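Local coordinates for protein esterase (Pelagibacterium halotolerans, PDB 5DWD) that probably hydrolyses carboxylic esters as a carboxylesterase of the alpha/beta-hydrolase superfamily, at residues L47-D53 / G88-L94; K41-L47 / D132-F138. All blocks are in the same frame, centred on the assembly; numbering follows the deposited sequence.

Interaction 1 of 2, residues L47-D53 / G88-L94; sequences LHGYGSD and GYEWFPL
Trp91 lays the edge of its indole against the backbone of His48, and NE1 gives a hydrogen bond of 2.8 Å to His48 O. The acceptor lies almost in the indole plane, fixing the rotation of the ring. Farther along, Leu47 crosses the indole at about a right angle, its CD2 3.8 Å from Trp91 CZ2. The imidazole of His48 has Ser52 C and Asp53 CA over one face and Trp91 NE1 over the other, the two ring planes inclined at 32°. Tyr89 CB lies against His48 CE1, and Asp53 CB meets the edge of the Tyr89 ring near its plane, 3.6 Å from Tyr89 CD2. His48 ND1 donates to Gly49 O (2.8 Å), which also receives Ser52 N from its opposite face, closing the type II turn 49-52.

At the other end, Tyr50 swings its ring anti to the backbone N (chi1 179°), alongside Glu90 and pointing the same way, with Glu90 OE1 3.3 Å from Tyr50 CE1 and ring and carboxylate planes 27° apart. Leu94 slides past in the opposite direction, its CD1 over the Tyr50 face, 3.9 Å from the centroid, in a CH-pi contact. A water bonds to Tyr50 OH, Glu90 OE1 (2.6 Å) and Leu94 N; Glu90 OE1 also accepts from Gly83 N. Gly51 N bonds to Tyr89 O and Tyr89 N to Ser52 O.

Tyr50 and Leu94 line a pocket holding a glycol ether, probably from the crystallisation liquor. The contact joins the loop leaving strand 42-47 to the hairpin of strands 80-82 and 89-90, with Trp91 on Met144 of helix 140-149 and Leu47 on Leu115 of helix 101-126.

Interaction 2 of 2, residues K41-L47 / D132-F138; sequences KSLVVLL and DTILVGF
Leu43, Val45 and Leu47 each use both their N-H and their carbonyl toward strand 133-138, the parallel-strand pattern, in an unbroken ladder of six hydrogen bonds. Leu43 N donates to Asp132 O, and Leu43 O receives Ile134 N at 2.8 Å. Val45 N then reaches Ile134 O, while Val45 O accepts from Val136 N. The last pair is Leu47 N to Val136 O, at 2.7 Å, and Phe138 N to Leu47 O. Several carbonyls gain a second, weaker contact from a CA-H, among them Leu43 O, which lies 3.1 Å from Thr133 CA. Val44 turns its own backbone the other way, to Met72 and Val74 on strand 71-74, so strand 42-47 is bonded along both edges.

At the entrance a water donates to both Lys41 O and Asp132 OD1 (2.8 Å), continuing the pairing past the first backbone bond. Asp132 OD2 accepts from Gly129 N. The hydroxyl of Thr133 is bonded to Gly129 O and Trp123 NE1, and Leu43 CD2 packs alongside, 3.6 Å from Thr133 OG1. Ser42 OG pairs with Thr71 OG1.

On the two faces of the sheet the side chains meet through aliphatic carbons, mostly methyls. Leu135, its chi1 of -117° away from the staggered values, brings CD2 to 3.8 Å from Val45 CG1 and also against Leu47 CD1. On the face of Val44, Leu46 and Val136, Val136 sets CG2 against Val44 CG1 at 3.9 Å and CB against Leu46 CD2.

The end of strand 133-138, from Gly137 on, probably forms the start of a GxSxG nucleophile elbow. Polar demand is met by backbone bonds, the hydroxyls of Ser42 and Thr133, and a water and Gly129 N at the carboxylate of Asp132, leaving the aliphatic face of Leu43, Val45 and Leu47 to pack on helix 101-126, as expected of the central sheet of an alpha/beta hydrolase.

Both interactions use the strand 42-47 and its continuation, and they share Leu47, which ends the ladder in interaction 2 and packs on the indole in interaction 1; their centres lie 17 Å apart. Interaction 2 is buried within the central sheet, and its chemistry is repetitive: parallel backbone bonds flanked by aliphatic methyls. Interaction 1 is only partly buried, beyond the end of that strand, and relies on irregular loop geometry, with aromatic rings, an indole-to-carbonyl bond and a water linking three residues. The two bury similar areas, yet one belongs to the framework of the fold, whereas the other shapes part of a pocket that holds a glycol ether in the crystal.

Interaction 1 of 2, residues L47-D53 / G88-L94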
loop_
_atom_site.group_PDB
_atom_site.type_symbol
_atom_site.label_atom_id
_atom_site.label_comp_id
_atom_site.label_asym_id
_atom_site.label_seq_id
_atom_site.Cartn_x
_atom_site.Cartn_y
_atom_site.Cartn_z
ATOM N N LEU B 47 -13.233 15.383 -6.008
ATOM C CA LEU B 47 -12.590 16.339 -6.926
ATOM C C LEU B 47 -13.388 16.376 -8.234
ATOM O O LEU B 47 -13.428 15.357 -8.994
ATOM C CB LEU B 47 -11.139 15.987 -7.176
ATOM C CG LEU B 47 -10.224 15.781 -5.954
ATOM C CD1 LEU B 47 -8.811 15.446 -6.426
ATOM C CD2 LEU B 47 -10.235 17.065 -5.114
ATOM N N HIS B 48 -13.941 17.552 -8.503
ATOM C CA HIS B 48 -14.763 17.754 -9.752
ATOM C C HIS B 48 -13.965 17.814 -11.050
ATOM O O HIS B 48 -12.723 17.974 -11.058
ATOM C CB HIS B 48 -15.666 18.967 -9.599
ATOM C CG HIS B 48 -14.932 20.260 -9.570
ATOM N ND1 HIS B 48 -14.384 20.810 -10.712
ATOM C CD2 HIS B 48 -14.586 21.091 -8.549
ATOM C CE1 HIS B 48 -13.807 21.965 -10.423
ATOM N NE2 HIS B 48 -13.857 22.127 -9.110
ATOM N N GLY B 49 -14.698 17.697 -12.165
ATOM C CA GLY B 49 -14.099 17.780 -13.481
ATOM C C GLY B 49 -14.006 19.188 -14.011
ATOM O O GLY B 49 -14.472 20.170 -13.414
ATOM N N TYR B 50 -13.436 19.301 -15.217
ATOM C CA TYR B 50 -13.268 20.570 -15.862
ATOM C C TYR B 50 -14.596 21.200 -16.178
ATOM O O TYR B 50 -15.479 20.566 -16.747
ATOM C CB TYR B 50 -12.505 20.355 -17.181
ATOM C CG TYR B 50 -12.252 21.583 -18.015
ATOM C CD1 TYR B 50 -11.059 22.388 -17.778
ATOM C CD2 TYR B 50 -13.081 21.963 -19.012
ATOM C CE1 TYR B 50 -10.819 23.526 -18.559
ATOM C CE2 TYR B 50 -12.800 23.117 -19.831
ATOM C CZ TYR B 50 -11.699 23.883 -19.567
ATOM O OH TYR B 50 -11.431 25.018 -20.363
ATOM N N GLY B 51 -14.813 22.412 -15.669
ATOM C CA GLY B 51 -16.011 23.166 -15.853
ATOM C C GLY B 51 -17.136 22.893 -14.872
ATOM O O GLY B 51 -18.191 23.519 -15.002
ATOM N N SER B 52 -16.819 22.069 -13.858
ATOM C CA SER B 52 -17.763 21.703 -12.800
ATOM C C SER B 52 -17.384 22.454 -11.547
ATOM O O SER B 52 -16.722 23.487 -11.653
ATOM C CB SER B 52 -17.778 20.189 -12.690
ATOM O OG SER B 52 -18.613 19.711 -11.666
ATOM N N ASP B 53 -17.851 21.968 -10.403
ATOM C CA ASP B 53 -17.605 22.628 -9.138
ATOM C C ASP B 53 -17.864 21.663 -8.000
ATOM O O ASP B 53 -18.347 20.555 -8.202
ATOM C CB ASP B 53 -18.419 23.915 -8.985
ATOM C CG ASP B 53 -19.874 23.737 -8.840
ATOM O OD1 ASP B 53 -20.466 22.681 -8.715
ATOM O OD2 ASP B 53 -20.601 24.779 -8.939
ATOM N N GLY B 88 -18.061 27.709 -13.759
ATOM C CA GLY B 88 -17.383 26.599 -13.090
ATOM C C GLY B 88 -15.905 26.845 -12.896
ATOM O O GLY B 88 -15.419 27.985 -13.126
ATOM N N TYR B 89 -15.218 25.791 -12.565
ATOM C CA TYR B 89 -13.813 25.836 -12.195
ATOM C C TYR B 89 -12.974 24.822 -12.966
ATOM O O TYR B 89 -13.523 23.826 -13.519
ATOM C CB TYR B 89 -13.678 25.564 -10.682
ATOM C CG TYR B 89 -14.397 26.588 -9.834
ATOM C CD1 TYR B 89 -13.883 27.863 -9.617
ATOM C CD2 TYR B 89 -15.696 26.301 -9.393
ATOM C CE1 TYR B 89 -14.593 28.776 -8.834
ATOM C CE2 TYR B 89 -16.429 27.207 -8.620
ATOM C CZ TYR B 89 -15.865 28.453 -8.375
ATOM O OH TYR B 89 -16.554 29.364 -7.666
ATOM N N GLU B 90 -11.664 25.034 -12.998
ATOM C CA GLU B 90 -10.722 24.105 -13.591
ATOM C C GLU B 90 -9.545 23.884 -12.686
ATOM O O GLU B 90 -9.130 24.843 -11.967
ATOM C CB GLU B 90 -10.235 24.587 -14.996
ATOM C CG GLU B 90 -9.472 25.929 -14.924
ATOM C CD GLU B 90 -9.105 26.556 -16.247
ATOM O OE1 GLU B 90 -9.862 26.368 -17.219
ATOM O OE2 GLU B 90 -8.018 27.259 -16.274
ATOM N N TRP B 91 -9.019 22.655 -12.641
ATOM C CA TRP B 91 -7.793 22.399 -11.923
ATOM C C TRP B 91 -6.632 23.018 -12.707
ATOM O O TRP B 91 -5.610 23.430 -12.134
ATOM C CB TRP B 91 -7.584 20.870 -11.673
ATOM C CG TRP B 91 -8.611 20.324 -10.801
ATOM C CD1 TRP B 91 -9.795 19.680 -11.174
ATOM C CD2 TRP B 91 -8.659 20.468 -9.378
ATOM N NE1 TRP B 91 -10.516 19.455 -10.045
ATOM C CE2 TRP B 91 -9.879 19.925 -8.945
ATOM C CE3 TRP B 91 -7.789 21.030 -8.433
ATOM C CZ2 TRP B 91 -10.263 19.918 -7.608
ATOM C CZ3 TRP B 91 -8.174 21.019 -7.084
ATOM C CH2 TRP B 91 -9.396 20.463 -6.689
ATOM N N PHE B 92 -6.764 23.003 -14.023
ATOM C CA PHE B 92 -5.758 23.541 -14.939
ATOM C C PHE B 92 -6.412 23.779 -16.277
ATOM O O PHE B 92 -7.461 23.181 -16.565
ATOM C CB PHE B 92 -4.503 22.667 -15.064
ATOM C CG PHE B 92 -4.784 21.204 -15.401
ATOM C CD1 PHE B 92 -4.951 20.783 -16.728
ATOM C CD2 PHE B 92 -4.820 20.221 -14.412
ATOM C CE1 PHE B 92 -5.175 19.454 -17.052
ATOM C CE2 PHE B 92 -5.033 18.898 -14.731
ATOM C CZ PHE B 92 -5.170 18.530 -16.066
ATOM N N PRO B 93 -5.821 24.690 -17.099
ATOM C CA PRO B 93 -6.466 25.058 -18.366
ATOM C C PRO B 93 -6.258 24.018 -19.429
ATOM O O PRO B 93 -5.320 23.181 -19.372
ATOM C CB PRO B 93 -5.770 26.394 -18.757
ATOM C CG PRO B 93 -4.536 26.399 -17.986
ATOM C CD PRO B 93 -4.710 25.612 -16.738
ATOM N N LEU B 94 -7.242 24.005 -20.345
ATOM C CA LEU B 94 -7.222 23.135 -21.477
ATOM C C LEU B 94 -7.454 23.937 -22.745
ATOM O O LEU B 94 -8.214 24.920 -22.735
ATOM C CB LEU B 94 -8.318 22.098 -21.395
ATOM C CG LEU B 94 -8.144 21.011 -20.296
ATOM C CD1 LEU B 94 -9.411 20.130 -20.266
ATOM C CD2 LEU B 94 -6.874 20.221 -20.449
HETATM O O HOH W 1 -9.278 26.234 -19.798
#

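Interaction 2 of 2, residues K41-L47 / D132-F138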
loop_
_atom_site.group_PDB
_atom_site.type_symbol
_atom_site.label_atom_id
_atom_site.label_comp_id
_atom_site.label_asym_id
_atom_site.label_seq_id
_atom_site.Cartn_x
_atom_site.Cartn_y
_atom_site.Cartn_z
ATOM N N LYS B 41 -14.663 9.511 11.512
ATOM C CA LYS B 41 -13.597 8.521 11.608
ATOM C C LYS B 41 -12.856 8.435 10.279
ATOM O O LYS B 41 -11.710 7.941 10.217
ATOM C CB LYS B 41 -14.191 7.134 11.928
ATOM C CG LYS B 41 -14.773 6.949 13.352
ATOM C CD LYS B 41 -15.523 5.611 13.400
ATOM C CE LYS B 41 -15.418 4.860 14.715
ATOM N NZ LYS B 41 -16.529 5.249 15.621
ATOM N N SER B 42 -13.534 8.881 9.210
ATOM C CA SER B 42 -12.900 8.871 7.881
ATOM C C SER B 42 -13.329 10.134 7.089
ATOM O O SER B 42 -14.303 10.846 7.444
ATOM C CB SER B 42 -13.306 7.609 7.140
ATOM O OG SER B 42 -14.723 7.397 7.242
ATOM N N LEU B 43 -12.678 10.318 5.930
ATOM C CA LEU B 43 -12.804 11.522 5.142
ATOM C C LEU B 43 -12.742 11.101 3.654
ATOM O O LEU B 43 -11.833 10.350 3.266
ATOM C CB LEU B 43 -11.607 12.449 5.384
ATOM C CG LEU B 43 -11.457 13.684 4.515
ATOM C CD1 LEU B 43 -12.656 14.657 4.662
ATOM C CD2 LEU B 43 -10.186 14.407 4.914
ATOM N N VAL B 44 -13.757 11.550 2.915
ATOM C CA VAL B 44 -13.779 11.408 1.490
ATOM C C VAL B 44 -13.672 12.811 0.880
ATOM O O VAL B 44 -14.558 13.647 1.092
ATOM C CB VAL B 44 -15.027 10.636 1.055
ATOM C CG1 VAL B 44 -15.175 10.723 -0.454
ATOM C CG2 VAL B 44 -14.928 9.159 1.462
ATOM N N VAL B 45 -12.598 13.019 0.055
ATOM C CA VAL B 45 -12.417 14.267 -0.664
ATOM C C VAL B 45 -12.839 13.983 -2.111
ATOM O O VAL B 45 -12.313 13.056 -2.743
ATOM C CB VAL B 45 -10.954 14.708 -0.623
ATOM C CG1 VAL B 45 -10.715 15.926 -1.416
ATOM C CG2 VAL B 45 -10.547 14.955 0.851
ATOM N N LEU B 46 -13.717 14.824 -2.610
ATOM C CA LEU B 46 -14.283 14.652 -3.948
ATOM C C LEU B 46 -13.811 15.746 -4.853
ATOM O O LEU B 46 -14.014 16.882 -4.563
ATOM C CB LEU B 46 -15.831 14.759 -3.866
ATOM C CG LEU B 46 -16.499 13.777 -2.930
ATOM C CD1 LEU B 46 -17.820 14.290 -2.395
ATOM C CD2 LEU B 46 -16.725 12.443 -3.641
ATOM N N LEU B 47 -13.233 15.383 -6.008
ATOM C CA LEU B 47 -12.590 16.339 -6.926
ATOM C C LEU B 47 -13.388 16.376 -8.234
ATOM O O LEU B 47 -13.428 15.357 -8.994
ATOM C CB LEU B 47 -11.139 15.987 -7.176
ATOM C CG LEU B 47 -10.224 15.781 -5.954
ATOM C CD1 LEU B 47 -8.811 15.446 -6.426
ATOM C CD2 LEU B 47 -10.235 17.065 -5.114
ATOM N N ASP B 132 -6.798 8.008 6.938
ATOM C CA ASP B 132 -8.215 8.064 7.089
ATOM C C ASP B 132 -8.950 8.583 5.847
ATOM O O ASP B 132 -10.163 8.801 5.941
ATOM C CB ASP B 132 -8.542 9.019 8.230
ATOM C CG ASP B 132 -7.731 8.724 9.494
ATOM O OD1 ASP B 132 -7.772 7.568 9.911
ATOM O OD2 ASP B 132 -7.050 9.636 9.998
ATOM N N THR B 133 -8.243 8.777 4.720
ATOM C CA THR B 133 -8.803 9.607 3.673
ATOM C C THR B 133 -8.826 8.829 2.364
ATOM O O THR B 133 -7.880 8.134 2.043
ATOM C CB THR B 133 -7.921 10.832 3.464
ATOM O OG1 THR B 133 -7.863 11.623 4.678
ATOM C CG2 THR B 133 -8.411 11.747 2.318
ATOM N N ILE B 134 -9.944 8.968 1.654
ATOM C CA ILE B 134 -10.075 8.443 0.282
ATOM C C ILE B 134 -10.197 9.642 -0.627
ATOM O O ILE B 134 -11.031 10.535 -0.426
ATOM C CB ILE B 134 -11.263 7.520 0.176
ATOM C CG1 ILE B 134 -11.105 6.359 1.184
ATOM C CG2 ILE B 134 -11.453 7.050 -1.235
ATOM C CD1 ILE B 134 -12.303 5.505 1.314
ATOM N N LEU B 135 -9.330 9.704 -1.642
ATOM C CA LEU B 135 -9.464 10.741 -2.640
ATOM C C LEU B 135 -10.237 10.185 -3.846
ATOM O O LEU B 135 -9.795 9.193 -4.406
ATOM C CB LEU B 135 -8.050 11.092 -3.148
ATOM C CG LEU B 135 -7.413 12.402 -3.004
ATOM C CD1 LEU B 135 -6.145 12.558 -3.799
ATOM C CD2 LEU B 135 -8.330 13.605 -3.222
ATOM N N VAL B 136 -11.312 10.863 -4.205
ATOM C CA VAL B 136 -12.246 10.471 -5.257
ATOM C C VAL B 136 -12.294 11.580 -6.311
ATOM O O VAL B 136 -12.515 12.744 -5.967
ATOM C CB VAL B 136 -13.645 10.218 -4.658
ATOM C CG1 VAL B 136 -14.655 9.829 -5.733
ATOM C CG2 VAL B 136 -13.500 9.099 -3.626
ATOM N N GLY B 137 -12.103 11.241 -7.580
ATOM C CA GLY B 137 -12.201 12.290 -8.611
ATOM C C GLY B 137 -12.953 11.850 -9.836
ATOM O O GLY B 137 -13.069 10.663 -10.084
ATOM N N PHE B 138 -13.499 12.834 -10.554
ATOM C CA PHE B 138 -14.109 12.600 -11.847
ATOM C C PHE B 138 -13.392 13.403 -12.913
ATOM O O PHE B 138 -13.166 14.610 -12.740
ATOM C CB PHE B 138 -15.592 13.009 -11.847
ATOM C CG PHE B 138 -16.267 12.880 -13.194
ATOM C CD1 PHE B 138 -16.505 11.656 -13.747
ATOM C CD2 PHE B 138 -16.671 13.983 -13.904
ATOM C CE1 PHE B 138 -17.093 11.528 -15.001
ATOM C CE2 PHE B 138 -17.304 13.864 -15.142
ATOM C CZ PHE B 138 -17.477 12.627 -15.712
HETATM O O HOH W 2 -9.910 5.964 9.106
#